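Local coordinates for protein cellulase (glycosyl hydrolase family 5) (Bacteroides ovatus, PDB 3ZMR) that cleaves the beta-1,4-linked glucan backbone of xyloglucan internally, with retention of the beta-configuration, to release xyloglucan oligosaccharides, at residues 170-175 / 433-438; 208-213 / 254-259. One frame throughout, in Å; residues are numbered along the deposited sequence.

Both contacts belong to the (beta/alpha)8 TIM barrel of the family 5 catalytic domain, their centres about 10 Å apart. Contact 1 crosses the barrel interior between non-adjacent strands, 170-173 and 433-436; contact 2 pairs strands 210-214 and 255-258 directly. Strand 170-173 joins the two: Val171 N lies 2.9 Å from Tyr210 O and Ile173 N 2.8 Å from Ile212 O, both probable hydrogen bonds. Leu435 CD1 packs on Ile212 CD1 at 3.8 Å. By nearest atoms, the Arg172 side chain is about 3 Å from that of Glu395, the inferred nucleophile, and Trp437 touches the sugar; the Ala258 side chain stays about 8 Å from that of substrate-binding Asn261 and about 11 Å from the bound glucose.

Contact 1: 170-175 / 433-438; sequences VVRIPV and VPLYWD. With GLC (alpha-D-glucopyranose), chain L; BGC (beta-D-glucopyranose), chain C.
Leu435 spreads its two methyls against two inward-pointing side chains of strand 170-173, Val170 and Arg172: CD2 meets Val170 CG1 at 4.0 Å, while CD1 sits 3.8 Å from Arg172 CB. In both pairs the side chains cross at about a right angle, branch tips against flanks. No hydrogen bond joins the segments, because strand 125-127 runs between them in the barrel wall and the meeting takes place on the inner side.

From this apolar floor Arg172 rises as a straight rod, CG anti to the backbone N (chi1 178°) and the chain extended as far as NE; the last turn, chi4 -96°, sets the guanidinium roughly perpendicular to the zigzag of the chain. That delivers it to the neighbourhood of Trp437, whose CZ3 lies near the guanidinium plane, 4.1 Å from Arg172 NH1. The two planes are 62° apart, far from a flat stack. The same corner of the indole receives Pro174, whose CG comes in at the ring edge, 4.1 Å from Trp437 CZ3.

Over one face of the indole sits a glucose, modelled as overlapping alpha and beta anomers. In the alpha form C3 stands 3.9 Å above the plane of the Trp437 ring, displaced toward the rim, and O4 is 3.4 Å from Trp437 CZ2. Trp437 NE1 is hydrogen-bonded to O2 of another glucose of the bound oligosaccharide.

All three guanidinium nitrogens have partners: NH1 has Glu395 in a salt bridge and Asn127, NE has Glu334 in a second salt bridge, NH2 has the substrate-binding Asn261. Glu395 is inferred to be the nucleophile, as expected for a retaining family 5 enzyme. Arg172 therefore acts as a second-shell residue that probably fixes the position of this carboxylate, while Trp437 forms an aromatic sugar platform beside it.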
loop_
_atom_site.group_PDB
_atom_site.type_symbol
_atom_site.label_atom_id
_atom_site.label_comp_id
_atom_site.label_asym_id
_atom_site.label_seq_id
_atom_site.Cartn_x
_atom_site.Cartn_y
_atom_site.Cartn_z
ATOM N N VAL A 170 14.130 -9.629 -3.745
ATOM C CA VAL A 170 13.545 -8.431 -3.108
ATOM C C VAL A 170 13.653 -8.542 -1.597
ATOM O O VAL A 170 13.407 -9.607 -1.038
ATOM C CB VAL A 170 12.025 -8.287 -3.415
ATOM C CG1 VAL A 170 11.451 -6.996 -2.828
ATOM C CG2 VAL A 170 11.740 -8.365 -4.884
ATOM N N VAL A 171 13.961 -7.439 -0.948
ATOM C CA VAL A 171 13.853 -7.353 0.515
ATOM C C VAL A 171 12.961 -6.160 0.862
ATOM O O VAL A 171 13.116 -5.065 0.294
ATOM C CB VAL A 171 15.222 -7.277 1.227
ATOM C CG1 VAL A 171 16.040 -6.047 0.846
ATOM C CG2 VAL A 171 15.065 -7.371 2.732
ATOM N N ARG A 172 11.980 -6.394 1.730
ATOM C CA ARG A 172 11.210 -5.321 2.357
ATOM C C ARG A 172 11.805 -5.056 3.729
ATOM O O ARG A 172 12.036 -5.989 4.516
ATOM C CB ARG A 172 9.735 -5.725 2.469
ATOM C CG ARG A 172 8.830 -4.704 3.150
ATOM C CD ARG A 172 7.387 -5.078 2.966
ATOM N NE ARG A 172 6.385 -4.223 3.586
ATOM C CZ ARG A 172 5.817 -4.451 4.774
ATOM N NH1 ARG A 172 6.230 -5.430 5.563
ATOM N NH2 ARG A 172 4.813 -3.693 5.193
ATOM N N ILE A 173 12.122 -3.783 3.961
ATOM C CA ILE A 173 12.724 -3.266 5.188
ATOM C C ILE A 173 11.699 -2.346 5.840
ATOM O O ILE A 173 11.605 -1.164 5.484
ATOM C CB ILE A 173 14.048 -2.534 4.921
ATOM C CG1 ILE A 173 15.021 -3.422 4.152
ATOM C CG2 ILE A 173 14.669 -2.042 6.225
ATOM C CD1 ILE A 173 16.362 -2.782 3.818
ATOM N N PRO A 174 10.889 -2.863 6.779
ATOM C CA PRO A 174 10.034 -1.978 7.567
ATOM C C PRO A 174 10.900 -0.973 8.349
ATOM O O PRO A 174 11.983 -1.346 8.850
ATOM C CB PRO A 174 9.339 -2.957 8.533
ATOM C CG PRO A 174 9.328 -4.247 7.822
ATOM C CD PRO A 174 10.636 -4.284 7.120
ATOM N N VAL A 175 10.464 0.275 8.424
ATOM C CA VAL A 175 11.216 1.305 9.137
ATOM C C VAL A 175 10.281 2.140 10.010
ATOM O O VAL A 175 9.172 2.524 9.607
ATOM C CB VAL A 175 11.955 2.263 8.175
ATOM C CG1 VAL A 175 12.934 3.169 8.937
ATOM C CG2 VAL A 175 12.721 1.492 7.119
ATOM N N VAL A 433 3.614 -10.768 -6.149
ATOM C CA VAL A 433 4.970 -10.885 -5.628
ATOM C C VAL A 433 4.954 -11.195 -4.127
ATOM O O VAL A 433 4.531 -10.348 -3.350
ATOM C CB VAL A 433 5.769 -9.566 -5.820
ATOM C CG1 VAL A 433 7.174 -9.674 -5.262
ATOM C CG2 VAL A 433 5.796 -9.165 -7.296
ATOM N N PRO A 434 5.409 -12.396 -3.731
ATOM C CA PRO A 434 5.258 -12.799 -2.321
ATOM C C PRO A 434 6.505 -12.511 -1.486
ATOM O O PRO A 434 7.588 -12.969 -1.851
ATOM C CB PRO A 434 5.031 -14.300 -2.431
ATOM C CG PRO A 434 5.870 -14.697 -3.585
ATOM C CD PRO A 434 5.773 -13.551 -4.573
ATOM N N LEU A 435 6.348 -11.774 -0.392
ATOM C CA LEU A 435 7.450 -11.446 0.538
ATOM C C LEU A 435 7.198 -12.063 1.929
ATOM O O LEU A 435 6.245 -11.739 2.612
ATOM C CB LEU A 435 7.643 -9.933 0.661
ATOM C CG LEU A 435 7.671 -9.115 -0.624
ATOM C CD1 LEU A 435 7.914 -7.656 -0.277
ATOM C CD2 LEU A 435 8.727 -9.639 -1.550
ATOM N N TYR A 436 8.077 -13.004 2.272
ATOM C CA TYR A 436 7.985 -13.794 3.508
ATOM C C TYR A 436 8.291 -12.950 4.741
ATOM O O TYR A 436 9.214 -12.162 4.743
ATOM C CB TYR A 436 8.974 -14.965 3.432
ATOM C CG TYR A 436 8.937 -15.861 4.659
ATOM C CD1 TYR A 436 7.963 -16.831 4.823
ATOM C CD2 TYR A 436 9.863 -15.690 5.672
ATOM C CE1 TYR A 436 7.938 -17.625 5.971
ATOM C CE2 TYR A 436 9.814 -16.440 6.825
ATOM C CZ TYR A 436 8.864 -17.420 6.960
ATOM O OH TYR A 436 8.786 -18.166 8.092
ATOM N N TRP A 437 7.516 -13.165 5.801
ATOM C CA TRP A 437 7.693 -12.462 7.074
ATOM C C TRP A 437 8.746 -13.156 7.931
ATOM O O TRP A 437 8.476 -14.162 8.581
ATOM C CB TRP A 437 6.372 -12.320 7.848
ATOM C CG TRP A 437 6.574 -11.505 9.084
ATOM C CD1 TRP A 437 6.524 -11.959 10.377
ATOM C CD2 TRP A 437 6.908 -10.103 9.175
ATOM N NE1 TRP A 437 6.784 -10.935 11.234
ATOM C CE2 TRP A 437 7.044 -9.791 10.548
ATOM C CE3 TRP A 437 7.118 -9.108 8.249
ATOM C CZ2 TRP A 437 7.369 -8.494 11.019
ATOM C CZ3 TRP A 437 7.439 -7.823 8.707
ATOM C CH2 TRP A 437 7.555 -7.525 10.073
ATOM N N ASP A 438 9.951 -12.611 7.911
ATOM C CA ASP A 438 11.075 -13.043 8.755
ATOM C C ASP A 438 11.251 -11.969 9.798
ATOM O O ASP A 438 11.564 -10.819 9.468
ATOM C CB ASP A 438 12.320 -13.259 7.906
ATOM C CG ASP A 438 13.558 -13.622 8.713
ATOM O OD1 ASP A 438 13.782 -13.020 9.790
ATOM O OD2 ASP A 438 14.366 -14.431 8.184
HETATM C C1 GLC L . 1.605 -7.473 9.997
HETATM C C2 GLC L . 2.460 -6.338 10.550
HETATM C C3 GLC L . 3.714 -6.860 11.252
HETATM C C4 GLC L . 3.256 -7.888 12.292
HETATM C C5 GLC L . 2.290 -8.904 11.666
HETATM C C6 GLC L . 1.802 -9.980 12.632
HETATM O O2 GLC L . 2.754 -5.449 9.505
HETATM O O3 GLC L . 4.509 -5.785 11.799
HETATM O O4 GLC L . 4.420 -8.534 12.730
HETATM O O5 GLC L . 1.185 -8.244 11.091
HETATM O O6 GLC L . 2.709 -11.062 12.533
HETATM C C2 BGC C . 2.316 -6.183 10.510
HETATM C C3 BGC C . 3.541 -6.832 11.175
HETATM C C4 BGC C . 3.155 -7.953 12.135
HETATM C C5 BGC C . 2.264 -8.887 11.303
HETATM C C6 BGC C . 1.863 -10.112 12.107
HETATM C C1 BGC C . 1.250 -7.132 9.944
HETATM O O2 BGC C . 2.761 -5.322 9.463
HETATM O O3 BGC C . 4.271 -5.810 11.885
HETATM O O4 BGC C . 4.351 -8.573 12.689
HETATM O O5 BGC C . 1.069 -8.213 10.862
HETATM O O6 BGC C . 1.385 -9.643 13.380
#

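Contact 2: 208-213 / 254-259; sequences GLYVII and RLLFAG
Val211 and Ile213 each give an N-H and a C=O to the strand beside them, making four backbone hydrogen bonds in parallel register. Val211 N donates to Arg254 O at 2.9 Å, and Leu256 N returns to Val211 O at 2.8 Å, almost straight at 178°. Farther along, Ile213 N reaches Leu256 O at a longer 3.2 Å, and Ala258 N bonds to Ile213 O at 2.8 Å. The strands run 24° apart, consistent with the twist of a barrel wall.

Beyond the bonds, the layer toward the helices is apolar. Leu255 CD1 presses on Val211 CG1 at 3.8 Å. Ile213 and Phe257 lie side by side pointing the same way, CG1 of Ile213 3.9 Å from Phe257 CD1; chi1 at 58° turns Ile213 CG1 and CD1 toward that ring, near its CD1 and CE1. On the barrel interior Ile212 CG2 touches Ala258 CB at 3.9 Å, and Leu256 takes Ile212 CG1 at its CB and Tyr210 CD1 at its CD1. At the start of the pair, Arg254 CG lies over one face of the Tyr210 ring, while the charged end turns to Asp252 and Tyr210 OH is held by Arg111.

Helices 191-206 and 227-248 back the face carrying Val211, Ile213, Leu255 and Phe257, and strands 170-173 and 304-307 continue the sheet on its two flanks.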
loop_
_atom_site.group_PDB
_atom_site.type_symbol
_atom_site.label_atom_id
_atom_site.label_comp_id
_atom_site.label_asym_id
_atom_site.label_seq_id
_atom_site.Cartn_x
_atom_site.Cartn_y
_atom_site.Cartn_z
ATOM N N GLY A 208 22.596 -6.797 -4.637
ATOM C CA GLY A 208 21.881 -7.130 -5.852
ATOM C C GLY A 208 20.382 -7.277 -5.665
ATOM O O GLY A 208 19.713 -7.838 -6.518
ATOM N N LEU A 209 19.864 -6.775 -4.558
ATOM C CA LEU A 209 18.424 -6.878 -4.277
ATOM C C LEU A 209 17.612 -5.641 -4.682
ATOM O O LEU A 209 18.116 -4.513 -4.636
ATOM C CB LEU A 209 18.246 -7.097 -2.777
ATOM C CG LEU A 209 18.860 -8.385 -2.218
ATOM C CD1 LEU A 209 18.917 -8.294 -0.701
ATOM C CD2 LEU A 209 18.022 -9.591 -2.669
ATOM N N TYR A 210 16.347 -5.851 -5.049
ATOM C CA TYR A 210 15.339 -4.794 -4.937
ATOM C C TYR A 210 15.090 -4.522 -3.476
ATOM O O TYR A 210 15.076 -5.453 -2.666
ATOM C CB TYR A 210 14.032 -5.175 -5.629
ATOM C CG TYR A 210 14.085 -5.169 -7.144
ATOM C CD1 TYR A 210 13.756 -4.036 -7.860
ATOM C CD2 TYR A 210 14.414 -6.318 -7.850
ATOM C CE1 TYR A 210 13.777 -4.025 -9.240
ATOM C CE2 TYR A 210 14.469 -6.308 -9.226
ATOM C CZ TYR A 210 14.156 -5.140 -9.915
ATOM O OH TYR A 210 14.184 -5.121 -11.297
ATOM N N VAL A 211 14.853 -3.252 -3.138
ATOM C CA VAL A 211 14.651 -2.830 -1.752
ATOM C C VAL A 211 13.376 -2.012 -1.649
ATOM O O VAL A 211 13.178 -1.104 -2.447
ATOM C CB VAL A 211 15.835 -2.024 -1.203
ATOM C CG1 VAL A 211 15.553 -1.559 0.214
ATOM C CG2 VAL A 211 17.119 -2.875 -1.306
ATOM N N ILE A 212 12.523 -2.342 -0.696
ATOM C CA ILE A 212 11.346 -1.590 -0.343
ATOM C C ILE A 212 11.513 -1.027 1.072
ATOM O O ILE A 212 11.790 -1.801 2.009
ATOM C CB ILE A 212 10.078 -2.467 -0.382
ATOM C CG1 ILE A 212 9.797 -3.043 -1.768
ATOM C CG2 ILE A 212 8.873 -1.683 0.121
ATOM C CD1 ILE A 212 8.890 -4.261 -1.771
ATOM N N ILE A 213 11.386 0.283 1.249
ATOM C CA ILE A 213 11.323 0.906 2.586
ATOM C C ILE A 213 9.945 1.517 2.791
ATOM O O ILE A 213 9.334 2.019 1.839
ATOM C CB ILE A 213 12.424 1.952 2.823
ATOM C CG1 ILE A 213 12.392 3.074 1.785
ATOM C CG2 ILE A 213 13.782 1.261 2.869
ATOM C CD1 ILE A 213 13.369 4.195 2.080
ATOM N N ARG A 254 15.781 0.225 -8.408
ATOM C CA ARG A 254 15.774 -0.940 -7.549
ATOM C C ARG A 254 15.274 -0.575 -6.150
ATOM O O ARG A 254 14.973 -1.469 -5.363
ATOM C CB ARG A 254 17.153 -1.618 -7.519
ATOM C CG ARG A 254 17.603 -2.242 -8.857
ATOM C CD ARG A 254 19.116 -2.558 -8.845
ATOM N NE ARG A 254 19.844 -1.386 -8.342
ATOM C CZ ARG A 254 21.005 -1.388 -7.682
ATOM N NH1 ARG A 254 21.649 -2.518 -7.429
ATOM N NH2 ARG A 254 21.527 -0.238 -7.266
ATOM N N LEU A 255 15.213 0.718 -5.820
ATOM C CA LEU A 255 14.654 1.191 -4.549
ATOM C C LEU A 255 13.233 1.685 -4.746
ATOM O O LEU A 255 12.990 2.600 -5.556
ATOM C CB LEU A 255 15.477 2.286 -3.897
ATOM C CG LEU A 255 14.991 2.862 -2.562
ATOM C CD1 LEU A 255 14.974 1.795 -1.461
ATOM C CD2 LEU A 255 15.841 4.024 -2.117
ATOM N N LEU A 256 12.309 1.061 -4.036
ATOM C CA LEU A 256 10.881 1.405 -4.024
ATOM C C LEU A 256 10.487 1.930 -2.657
ATOM O O LEU A 256 11.087 1.540 -1.630
ATOM C CB LEU A 256 10.013 0.181 -4.369
ATOM C CG LEU A 256 10.144 -0.463 -5.772
ATOM C CD1 LEU A 256 11.302 -1.434 -5.848
ATOM C CD2 LEU A 256 8.850 -1.186 -6.146
ATOM N N PHE A 257 9.508 2.839 -2.652
ATOM C CA PHE A 257 8.941 3.362 -1.412
ATOM C C PHE A 257 7.527 2.838 -1.220
ATOM O O PHE A 257 6.751 2.794 -2.168
ATOM C CB PHE A 257 8.860 4.896 -1.383
ATOM C CG PHE A 257 10.149 5.650 -1.627
ATOM C CD1 PHE A 257 11.419 5.155 -1.334
ATOM C CD2 PHE A 257 10.053 6.957 -2.090
ATOM C CE1 PHE A 257 12.530 5.928 -1.563
ATOM C CE2 PHE A 257 11.168 7.725 -2.293
ATOM C CZ PHE A 257 12.410 7.214 -2.049
ATOM N N ALA A 258 7.207 2.462 0.016
ATOM C CA ALA A 258 5.846 2.034 0.391
ATOM C C ALA A 258 5.310 2.969 1.473
ATOM O O ALA A 258 5.912 3.089 2.528
ATOM C CB ALA A 258 5.837 0.595 0.898
ATOM N N GLY A 259 4.175 3.635 1.213
ATOM C CA GLY A 259 3.836 4.821 1.997
ATOM C C GLY A 259 3.445 4.561 3.457
ATOM O O GLY A 259 3.746 5.364 4.349
#